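Primase X domain-containing protein (Sulfolobus solfataricus, PDB 4WYH) serves as a noncatalytic subunit of the archaeal eukaryotic-type primase, essential for efficient primer synthesis. Local coordinates at residues 33-38 against 56-61; 46-51 against 88-93; 106-111 against 117-122. All coordinates share one frame; numbering follows the deposited sequence.

Contact 1. Residues 33-38 against 56-61; sequences SWIEKV and SRYLVN
Ile35 lies across one face of the Tyr58 ring while Glu36 reaches the ring's phenolic edge, and these two neighbours on helix 33-41 account for the contact. Ile35 CB sits 4.2 Å from the Tyr58 ring centroid and 18° off its normal, a CH-pi contact offset from the ring centre. The two side chains run antiparallel alongside each other: Ile35 CG2 closes to 3.4 Å from Tyr58 CD2, whereas Ile35 CD1 reaches back to the ring root, 3.8 Å from Tyr58 CB. Trp34 lies on the far flank of the isoleucine, its ring face over Ile35 CG1.

Glu36 bends at chi2 (-75°), which folds its carboxylate back toward the phenol. Tyr58 OH donates to Glu36 OE2 at 3.0 Å, meeting the anti side of that oxygen somewhat out of the carboxylate plane; carboxylate and ring stand nearly perpendicular. An apolar group over one face and a bonded hydroxyl would limit how far the ring can turn. The ring of Tyr32 also meets Tyr58. The arrangement is a helix-helix junction of the all-helical PriX domain, apolar on its inner side and closed on its solvent-exposed side, at Glu36, by a tyrosine-carboxylate hydrogen bond.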
loop_
_atom_site.group_PDB
_atom_site.type_symbol
_atom_site.label_atom_id
_atom_site.label_comp_id
_atom_site.label_asym_id
_atom_site.label_seq_id
_atom_site.Cartn_x
_atom_site.Cartn_y
_atom_site.Cartn_z
ATOM N N SER A 33 -5.636 10.720 -2.630
ATOM C CA SER A 33 -5.795 11.013 -1.230
ATOM C C SER A 33 -6.119 9.770 -0.485
ATOM O O SER A 33 -5.639 9.612 0.622
ATOM C CB SER A 33 -6.899 12.058 -0.987
ATOM O OG SER A 33 -6.315 13.338 -1.224
ATOM N N TRP A 34 -6.980 8.926 -1.063
ATOM C CA TRP A 34 -7.461 7.701 -0.383
ATOM C C TRP A 34 -6.312 6.761 0.030
ATOM O O TRP A 34 -6.392 6.114 1.051
ATOM C CB TRP A 34 -8.515 6.971 -1.242
ATOM C CG TRP A 34 -7.996 6.324 -2.486
ATOM C CD1 TRP A 34 -7.872 6.903 -3.717
ATOM C CD2 TRP A 34 -7.492 4.976 -2.635
ATOM N NE1 TRP A 34 -7.366 5.999 -4.622
ATOM C CE2 TRP A 34 -7.133 4.811 -3.980
ATOM C CE3 TRP A 34 -7.311 3.901 -1.761
ATOM C CZ2 TRP A 34 -6.561 3.623 -4.467
ATOM C CZ3 TRP A 34 -6.766 2.719 -2.262
ATOM C CH2 TRP A 34 -6.419 2.603 -3.615
ATOM N N ILE A 35 -5.253 6.728 -0.756
ATOM C CA ILE A 35 -4.071 5.945 -0.418
ATOM C C ILE A 35 -3.451 6.443 0.859
ATOM O O ILE A 35 -3.140 5.645 1.746
ATOM C CB ILE A 35 -3.059 5.963 -1.569
ATOM C CG1 ILE A 35 -3.758 5.420 -2.834
ATOM C CG2 ILE A 35 -1.818 5.153 -1.220
ATOM C CD1 ILE A 35 -2.866 5.074 -3.987
ATOM N N GLU A 36 -3.293 7.752 0.996
ATOM C CA GLU A 36 -2.721 8.325 2.208
ATOM C C GLU A 36 -3.546 7.958 3.433
ATOM O O GLU A 36 -3.017 7.590 4.476
ATOM C CB GLU A 36 -2.599 9.847 2.097
ATOM C CG GLU A 36 -1.627 10.323 1.003
ATOM C CD GLU A 36 -0.156 10.161 1.340
ATOM O OE1 GLU A 36 0.118 9.579 2.423
ATOM O OE2 GLU A 36 0.745 10.582 0.525
ATOM N N LYS A 37 -4.854 8.020 3.286
ATOM C CA LYS A 37 -5.748 7.648 4.361
ATOM C C LYS A 37 -5.599 6.202 4.810
ATOM O O LYS A 37 -5.601 5.916 5.976
ATOM C CB LYS A 37 -7.197 7.893 3.934
ATOM C CG LYS A 37 -8.069 8.270 5.113
ATOM C CD LYS A 37 -7.372 9.350 5.953
ATOM C CE LYS A 37 -8.197 9.943 7.091
ATOM N NZ LYS A 37 -7.250 10.862 7.823
ATOM N N VAL A 38 -5.559 5.285 3.860
ATOM C CA VAL A 38 -5.365 3.884 4.140
ATOM C C VAL A 38 -4.005 3.706 4.829
ATOM O O VAL A 38 -3.911 2.977 5.840
ATOM C CB VAL A 38 -5.458 2.996 2.872
ATOM C CG1 VAL A 38 -5.178 1.545 3.205
ATOM C CG2 VAL A 38 -6.874 3.064 2.281
ATOM N N SER A 56 3.202 0.951 -2.455
ATOM C CA SER A 56 4.601 1.111 -2.863
ATOM C C SER A 56 4.697 1.916 -4.186
ATOM O O SER A 56 5.487 2.826 -4.269
ATOM C CB SER A 56 5.328 -0.247 -3.052
ATOM O OG SER A 56 4.732 -1.007 -4.077
ATOM N N ARG A 57 3.854 1.565 -5.158
ATOM C CA ARG A 57 3.821 2.229 -6.456
ATOM C C ARG A 57 3.390 3.686 -6.347
ATOM O O ARG A 57 3.946 4.530 -6.986
ATOM C CB ARG A 57 2.846 1.504 -7.333
ATOM C CG ARG A 57 3.097 -0.006 -7.440
ATOM C CD ARG A 57 2.162 -0.601 -8.448
ATOM N NE ARG A 57 2.345 -2.007 -8.590
ATOM C CZ ARG A 57 1.764 -2.733 -9.519
ATOM N NH1 ARG A 57 0.938 -2.159 -10.403
ATOM N NH2 ARG A 57 1.970 -4.047 -9.543
ATOM N N TYR A 58 2.394 3.977 -5.519
ATOM C CA TYR A 58 2.027 5.357 -5.276
ATOM C C TYR A 58 3.176 6.190 -4.711
ATOM O O TYR A 58 3.529 7.267 -5.206
ATOM C CB TYR A 58 0.856 5.378 -4.335
ATOM C CG TYR A 58 0.520 6.739 -3.765
ATOM C CD1 TYR A 58 0.055 7.736 -4.577
ATOM C CD2 TYR A 58 0.737 7.030 -2.382
ATOM C CE1 TYR A 58 -0.230 9.015 -4.053
ATOM C CE2 TYR A 58 0.475 8.299 -1.847
ATOM C CZ TYR A 58 -0.043 9.252 -2.677
ATOM O OH TYR A 58 -0.374 10.474 -2.253
ATOM N N LEU A 59 3.756 5.703 -3.628
ATOM C CA LEU A 59 4.812 6.401 -2.958
ATOM C C LEU A 59 5.997 6.681 -3.891
ATOM O O LEU A 59 6.484 7.797 -4.002
ATOM C CB LEU A 59 5.259 5.588 -1.727
ATOM C CG LEU A 59 4.265 5.506 -0.566
ATOM C CD1 LEU A 59 4.820 4.577 0.506
ATOM C CD2 LEU A 59 4.053 6.914 -0.068
ATOM N N VAL A 60 6.431 5.674 -4.588
ATOM C CA VAL A 60 7.615 5.767 -5.411
ATOM C C VAL A 60 7.374 6.504 -6.748
ATOM O O VAL A 60 8.166 7.398 -7.159
ATOM C CB VAL A 60 8.172 4.345 -5.635
ATOM C CG1 VAL A 60 9.290 4.338 -6.659
ATOM C CG2 VAL A 60 8.629 3.760 -4.284
ATOM N N ASN A 61 6.295 6.157 -7.425
ATOM C CA ASN A 61 6.138 6.560 -8.819
ATOM C C ASN A 61 5.220 7.718 -9.028
ATOM O O ASN A 61 5.337 8.427 -10.044
ATOM C CB ASN A 61 5.718 5.354 -9.666
ATOM C CG ASN A 61 6.840 4.346 -9.792
ATOM O OD1 ASN A 61 8.046 4.671 -9.699
ATOM N ND2 ASN A 61 6.443 3.085 -9.926
#

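Contact 2. Residues 46-51 against 88-93; sequences SRKRFI and ESWLKS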
loop_
_atom_site.group_PDB
_atom_site.type_symbol
_atom_site.label_atom_id
_atom_site.label_comp_id
_atom_site.label_asym_id
_atom_site.label_seq_id
_atom_site.Cartn_x
_atom_site.Cartn_y
_atom_site.Cartn_z
ATOM N N SER A 46 -5.408 -7.877 3.793
ATOM C CA SER A 46 -4.951 -7.481 2.502
ATOM C C SER A 46 -3.705 -6.606 2.527
ATOM O O SER A 46 -3.353 -6.083 1.512
ATOM C CB SER A 46 -6.086 -6.802 1.738
ATOM O OG SER A 46 -6.332 -5.522 2.235
ATOM N N ARG A 47 -3.065 -6.425 3.696
ATOM C CA ARG A 47 -1.899 -5.520 3.866
ATOM C C ARG A 47 -0.786 -5.723 2.907
ATOM O O ARG A 47 -0.331 -4.750 2.324
ATOM C CB ARG A 47 -1.315 -5.591 5.285
ATOM C CG ARG A 47 -2.122 -4.860 6.299
ATOM C CD ARG A 47 -1.644 -5.178 7.721
ATOM N NE ARG A 47 -1.827 -6.593 8.041
ATOM C CZ ARG A 47 -1.239 -7.180 9.064
ATOM N NH1 ARG A 47 -0.411 -6.499 9.894
ATOM N NH2 ARG A 47 -1.496 -8.439 9.288
ATOM N N LYS A 48 -0.360 -6.982 2.698
ATOM C CA LYS A 48 0.768 -7.220 1.835
ATOM C C LYS A 48 0.425 -6.939 0.373
ATOM O O LYS A 48 1.130 -6.266 -0.317
ATOM C CB LYS A 48 1.341 -8.618 2.072
ATOM C CG LYS A 48 2.194 -8.657 3.329
ATOM C CD LYS A 48 2.717 -10.060 3.557
ATOM C CE LYS A 48 3.362 -10.118 4.918
ATOM N NZ LYS A 48 3.855 -11.496 5.195
ATOM N N ARG A 49 -0.736 -7.382 -0.069
ATOM C CA ARG A 49 -1.174 -7.053 -1.431
ATOM C C ARG A 49 -1.357 -5.536 -1.653
ATOM O O ARG A 49 -0.962 -5.034 -2.696
ATOM C CB ARG A 49 -2.501 -7.784 -1.717
ATOM C CG ARG A 49 -2.311 -9.274 -1.692
ATOM C CD ARG A 49 -3.479 -9.999 -2.380
ATOM N NE ARG A 49 -4.799 -9.534 -1.942
ATOM C CZ ARG A 49 -5.481 -10.082 -0.963
ATOM N NH1 ARG A 49 -4.933 -11.028 -0.265
ATOM N NH2 ARG A 49 -6.701 -9.648 -0.644
ATOM N N PHE A 50 -1.886 -4.810 -0.667
ATOM C CA PHE A 50 -2.052 -3.346 -0.755
ATOM C C PHE A 50 -0.680 -2.742 -0.912
ATOM O O PHE A 50 -0.484 -1.899 -1.729
ATOM C CB PHE A 50 -2.722 -2.792 0.488
ATOM C CG PHE A 50 -2.940 -1.291 0.443
ATOM C CD1 PHE A 50 -3.861 -0.772 -0.423
ATOM C CD2 PHE A 50 -2.164 -0.436 1.175
ATOM C CE1 PHE A 50 -4.081 0.575 -0.492
ATOM C CE2 PHE A 50 -2.375 0.945 1.098
ATOM C CZ PHE A 50 -3.326 1.432 0.248
ATOM N N ILE A 51 0.300 -3.209 -0.161
ATOM C CA ILE A 51 1.699 -2.753 -0.360
ATOM C C ILE A 51 2.273 -3.055 -1.740
ATOM O O ILE A 51 2.816 -2.165 -2.394
ATOM C CB ILE A 51 2.669 -3.321 0.739
ATOM C CG1 ILE A 51 2.320 -2.764 2.127
ATOM C CG2 ILE A 51 4.154 -3.093 0.373
ATOM C CD1 ILE A 51 3.058 -3.509 3.251
ATOM N N GLU A 88 11.938 -6.626 6.048
ATOM C CA GLU A 88 12.520 -5.470 5.407
ATOM C C GLU A 88 13.044 -5.828 4.017
ATOM O O GLU A 88 12.969 -5.036 3.135
ATOM C CB GLU A 88 13.639 -4.841 6.198
ATOM C CG GLU A 88 13.101 -3.884 7.247
ATOM C CD GLU A 88 14.179 -3.011 7.875
ATOM O OE1 GLU A 88 15.340 -3.023 7.425
ATOM O OE2 GLU A 88 13.838 -2.313 8.826
ATOM N N SER A 89 13.612 -7.000 3.873
ATOM C CA SER A 89 14.178 -7.402 2.594
ATOM C C SER A 89 13.031 -7.479 1.536
ATOM O O SER A 89 13.208 -7.042 0.376
ATOM C CB SER A 89 14.940 -8.722 2.757
ATOM O OG SER A 89 14.016 -9.791 2.755
ATOM N N TRP A 90 11.848 -7.962 1.941
ATOM C CA TRP A 90 10.692 -7.954 1.041
ATOM C C TRP A 90 10.337 -6.491 0.648
ATOM O O TRP A 90 10.195 -6.177 -0.510
ATOM C CB TRP A 90 9.499 -8.648 1.684
ATOM C CG TRP A 90 8.358 -8.823 0.816
ATOM C CD1 TRP A 90 8.176 -9.848 -0.105
ATOM C CD2 TRP A 90 7.161 -8.051 0.786
ATOM N NE1 TRP A 90 6.959 -9.725 -0.710
ATOM C CE2 TRP A 90 6.309 -8.630 -0.185
ATOM C CE3 TRP A 90 6.702 -6.948 1.489
ATOM C CZ2 TRP A 90 5.049 -8.127 -0.461
ATOM C CZ3 TRP A 90 5.432 -6.446 1.180
ATOM C CH2 TRP A 90 4.628 -7.051 0.244
ATOM N N LEU A 91 10.227 -5.624 1.631
ATOM C CA LEU A 91 9.827 -4.218 1.394
ATOM C C LEU A 91 10.799 -3.482 0.492
ATOM O O LEU A 91 10.383 -2.805 -0.413
ATOM C CB LEU A 91 9.635 -3.484 2.696
ATOM C CG LEU A 91 8.433 -3.941 3.527
ATOM C CD1 LEU A 91 8.442 -3.355 4.949
ATOM C CD2 LEU A 91 7.119 -3.588 2.824
ATOM N N LYS A 92 12.092 -3.641 0.748
ATOM C CA LYS A 92 13.095 -3.042 -0.071
ATOM C C LYS A 92 13.042 -3.582 -1.493
ATOM O O LYS A 92 13.109 -2.811 -2.458
ATOM C CB LYS A 92 14.498 -3.272 0.476
ATOM C CG LYS A 92 14.707 -2.746 1.865
ATOM C CD LYS A 92 16.174 -2.976 2.269
ATOM C CE LYS A 92 16.535 -2.271 3.565
ATOM N NZ LYS A 92 17.831 -2.870 4.009
ATOM N N SER A 93 12.893 -4.896 -1.637
ATOM C CA SER A 93 12.714 -5.481 -2.975
ATOM C C SER A 93 11.474 -4.955 -3.738
ATOM O O SER A 93 11.538 -4.649 -4.927
ATOM C CB SER A 93 12.663 -6.983 -2.891
ATOM O OG SER A 93 12.379 -7.533 -4.191
#
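Ile51, which meets both Trp90 and Leu91, has its carbonyl oxygen engaged by a side chain five residues further on, that of Ser56, whose OG hydrogen-bonds to Ile51 O within helix 47-63. The contact joins the start of this helix to the start of helix 88-101 in the all-helical PriX fold. The two short segments run roughly parallel, 29° apart, but their axes come no nearer than 12.0 Å, so long side chains have to span the gap.

Trp90 does most of the spanning. Its CG is anti to the backbone N (chi1 -173°), which sends the indole across toward helix 47-63, six-membered ring leading. Ile51 CG2 approaches that ring obliquely and comes within 3.7 Å of Trp90 CZ3. The same methyl group also serves Leu91, lying 3.9 Å from Leu91 CD2, and Leu91 comes to Ile51 nearly perpendicular. Ile51 CG2 thus packs against two neighbouring residues of the facing helix. Were Trp90 replaced by an alanine, the six-membered ring would be missing from beside Ile51 CG2 and Lys48 O, which is likely to leave Leu91 as the main link between the segments.

The arginines of the first segment bind other parts of the chain. The guanidinium of Arg47 is held by the carbonyl oxygens of Gln44, Tyr78 and Ser83, and Arg49 forms salt bridges with Asp115, between helices 108-114 and 116-128, and Glu117, on the latter. Asp45, which binds manganese(II) although no metal is bound to this chain in the model, precedes the segment. Lys48 extends away from the contact beyond its CB, which remains 4.1 Å from Trp90 CH2. The indole instead turns its edge to the backbone, with Lys48 O in the ring plane 3.6 Å from Trp90 CH2.

Contact 3. Residues 106-111 against 117-122; sequences WSLKRI and EMYNEI
Leu108 and Ile111 face Tyr119, Met118 and Ile122 across the last two helices of the all-helical PriX domain, 108-114 and 116-128, packed against each other across the single residue Asp115. The first segment opens with Trp106, whose ring carries Arg110 CD on one face and Ile111 CG1 at its edge. Ser107 follows as the N-cap of helix 108-114: its OG accepts from Arg110 N at 3.0 Å, an almost straight bond (167°). One residue on, Leu108 contributes both backbone and side chain, with Leu108 O 3.5 Å from Tyr119 CE1 and Leu108 CD2 4.1 Å from Ile122 CG2.

Ile111, a turn later, is the centre of the contact, and its two branches divide the work. CG1 and CD1 run crosswise to the Met118 side chain, which bends at chi3 (132°) and presses its terminal methyl into them; Ile111 CD1 and Met118 CE are 3.3 Å apart, tighter than usual for carbons. Trp34 of helix 33-41 and Val54 of helix 47-63 also touch Ile111, joining the pair to the core. The other branch, Ile111 CG2, meets the edge of the Tyr119 ring in its plane and lies 3.7 Å from Tyr119 CA.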
loop_
_atom_site.group_PDB
_atom_site.type_symbol
_atom_site.label_atom_id
_atom_site.label_comp_id
_atom_site.label_asym_id
_atom_site.label_seq_id
_atom_site.Cartn_x
_atom_site.Cartn_y
_atom_site.Cartn_z
ATOM N N TRP A 106 -2.738 0.124 -8.546
ATOM C CA TRP A 106 -4.082 -0.279 -8.993
ATOM C C TRP A 106 -5.173 0.764 -8.598
ATOM O O TRP A 106 -5.188 1.334 -7.497
ATOM C CB TRP A 106 -4.429 -1.588 -8.332
ATOM C CG TRP A 106 -3.817 -2.804 -8.864
ATOM C CD1 TRP A 106 -2.724 -2.922 -9.719
ATOM C CD2 TRP A 106 -4.242 -4.123 -8.571
ATOM N NE1 TRP A 106 -2.502 -4.214 -9.985
ATOM C CE2 TRP A 106 -3.388 -4.998 -9.279
ATOM C CE3 TRP A 106 -5.237 -4.659 -7.756
ATOM C CZ2 TRP A 106 -3.503 -6.392 -9.191
ATOM C CZ3 TRP A 106 -5.373 -6.024 -7.704
ATOM C CH2 TRP A 106 -4.501 -6.874 -8.417
ATOM N N SER A 107 -6.056 1.081 -9.533
ATOM C CA SER A 107 -7.168 1.944 -9.264
ATOM C C SER A 107 -8.152 1.286 -8.303
ATOM O O SER A 107 -8.140 0.139 -8.134
ATOM C CB SER A 107 -7.876 2.310 -10.585
ATOM O OG SER A 107 -8.481 1.180 -11.160
ATOM N N LEU A 108 -9.023 2.067 -7.711
ATOM C CA LEU A 108 -10.118 1.513 -6.957
ATOM C C LEU A 108 -10.952 0.632 -7.820
ATOM O O LEU A 108 -11.424 -0.380 -7.371
ATOM C CB LEU A 108 -10.967 2.630 -6.358
ATOM C CG LEU A 108 -10.245 3.281 -5.205
ATOM C CD1 LEU A 108 -10.641 4.725 -5.071
ATOM C CD2 LEU A 108 -10.547 2.524 -3.951
ATOM N N LYS A 109 -11.182 1.045 -9.058
ATOM C CA LYS A 109 -11.941 0.206 -10.015
ATOM C C LYS A 109 -11.323 -1.198 -10.225
ATOM O O LYS A 109 -12.008 -2.205 -10.183
ATOM C CB LYS A 109 -12.076 0.940 -11.375
ATOM C CG LYS A 109 -13.213 0.435 -12.250
ATOM C CD LYS A 109 -14.573 0.476 -11.540
ATOM C CE LYS A 109 -15.673 -0.318 -12.258
ATOM N NZ LYS A 109 -15.734 -0.003 -13.703
ATOM N N ARG A 110 -10.027 -1.266 -10.496
ATOM C CA ARG A 110 -9.359 -2.535 -10.679
ATOM C C ARG A 110 -9.380 -3.334 -9.386
ATOM O O ARG A 110 -9.594 -4.516 -9.398
ATOM C CB ARG A 110 -7.937 -2.324 -11.154
ATOM C CG ARG A 110 -7.077 -3.565 -11.198
ATOM C CD ARG A 110 -5.680 -3.336 -11.799
ATOM N NE ARG A 110 -5.765 -3.159 -13.255
ATOM C CZ ARG A 110 -4.725 -3.176 -14.059
ATOM N NH1 ARG A 110 -3.535 -3.265 -13.548
ATOM N NH2 ARG A 110 -4.882 -3.062 -15.370
ATOM N N ILE A 111 -9.096 -2.697 -8.279
ATOM C CA ILE A 111 -9.171 -3.383 -6.998
ATOM C C ILE A 111 -10.573 -4.000 -6.791
ATOM O O ILE A 111 -10.667 -5.170 -6.379
ATOM C CB ILE A 111 -8.775 -2.455 -5.829
ATOM C CG1 ILE A 111 -7.276 -2.100 -5.891
ATOM C CG2 ILE A 111 -9.105 -3.078 -4.473
ATOM C CD1 ILE A 111 -6.980 -0.743 -5.292
ATOM N N GLU A 117 -11.706 -8.579 -1.521
ATOM C CA GLU A 117 -11.278 -8.612 -0.102
ATOM C C GLU A 117 -10.566 -7.318 0.282
ATOM O O GLU A 117 -10.877 -6.667 1.266
ATOM C CB GLU A 117 -10.427 -9.862 0.187
ATOM C CG GLU A 117 -9.873 -9.879 1.610
ATOM C CD GLU A 117 -8.953 -11.057 1.872
ATOM O OE1 GLU A 117 -7.772 -10.949 1.582
ATOM O OE2 GLU A 117 -9.410 -12.066 2.432
ATOM N N MET A 118 -9.606 -6.929 -0.544
ATOM C CA MET A 118 -8.860 -5.718 -0.294
ATOM C C MET A 118 -9.793 -4.515 -0.452
ATOM O O MET A 118 -9.721 -3.516 0.274
ATOM C CB MET A 118 -7.691 -5.618 -1.281
ATOM C CG MET A 118 -6.940 -4.280 -1.243
ATOM S SD MET A 118 -5.442 -4.265 -2.248
ATOM C CE MET A 118 -5.656 -2.769 -3.097
ATOM N N TYR A 119 -10.664 -4.569 -1.443
ATOM C CA TYR A 119 -11.549 -3.430 -1.720
ATOM C C TYR A 119 -12.380 -3.169 -0.468
ATOM O O TYR A 119 -12.497 -2.057 -0.040
ATOM C CB TYR A 119 -12.469 -3.721 -2.871
ATOM C CG TYR A 119 -13.247 -2.571 -3.352
ATOM C CD1 TYR A 119 -12.662 -1.588 -4.101
ATOM C CD2 TYR A 119 -14.630 -2.485 -3.073
ATOM C CE1 TYR A 119 -13.412 -0.498 -4.550
ATOM C CE2 TYR A 119 -15.381 -1.432 -3.558
ATOM C CZ TYR A 119 -14.753 -0.445 -4.299
ATOM O OH TYR A 119 -15.479 0.624 -4.782
ATOM N N ASN A 120 -12.998 -4.197 0.076
ATOM C CA ASN A 120 -13.786 -3.990 1.299
ATOM C C ASN A 120 -12.933 -3.433 2.452
ATOM O O ASN A 120 -13.376 -2.581 3.127
ATOM C CB ASN A 120 -14.476 -5.272 1.708
ATOM C CG ASN A 120 -15.695 -5.556 0.856
ATOM O OD1 ASN A 120 -16.130 -4.694 0.090
ATOM N ND2 ASN A 120 -16.240 -6.735 0.950
ATOM N N GLU A 121 -11.709 -3.911 2.648
ATOM C CA GLU A 121 -10.892 -3.391 3.720
ATOM C C GLU A 121 -10.587 -1.865 3.549
ATOM O O GLU A 121 -10.575 -1.087 4.513
ATOM C CB GLU A 121 -9.644 -4.244 3.887
ATOM C CG GLU A 121 -9.922 -5.687 4.331
ATOM C CD GLU A 121 -8.655 -6.449 4.705
ATOM O OE1 GLU A 121 -7.556 -5.936 4.470
ATOM O OE2 GLU A 121 -8.792 -7.538 5.243
ATOM N N ILE A 122 -10.324 -1.473 2.302
ATOM C CA ILE A 122 -10.036 -0.082 1.920
ATOM C C ILE A 122 -11.248 0.814 2.162
ATOM O O ILE A 122 -11.173 1.817 2.842
ATOM C CB ILE A 122 -9.633 -0.031 0.432
ATOM C CG1 ILE A 122 -8.225 -0.611 0.258
ATOM C CG2 ILE A 122 -9.699 1.387 -0.128
ATOM C CD1 ILE A 122 -7.855 -0.842 -1.190
#

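In the fold
Starting from the N terminus, contact 1 closes a loop of 17 residues, bringing helix 33-41 onto the later part of helix 47-63. Contact 2 opens inside that loop, at 46-51, and closes beyond it, at 88-93, so the two cross, and helix 47-63 serves both; helix 67-78 lies within the longer loop. Contact 3 follows in series and closes only a five-residue connection near the C terminus. Trp34 ties contacts 1 and 3 together by packing on Leu108 and Ile122, and against Phe50 it also reaches contact 2. The Ser46-Glu121 pair fastens contact 2 to contact 3.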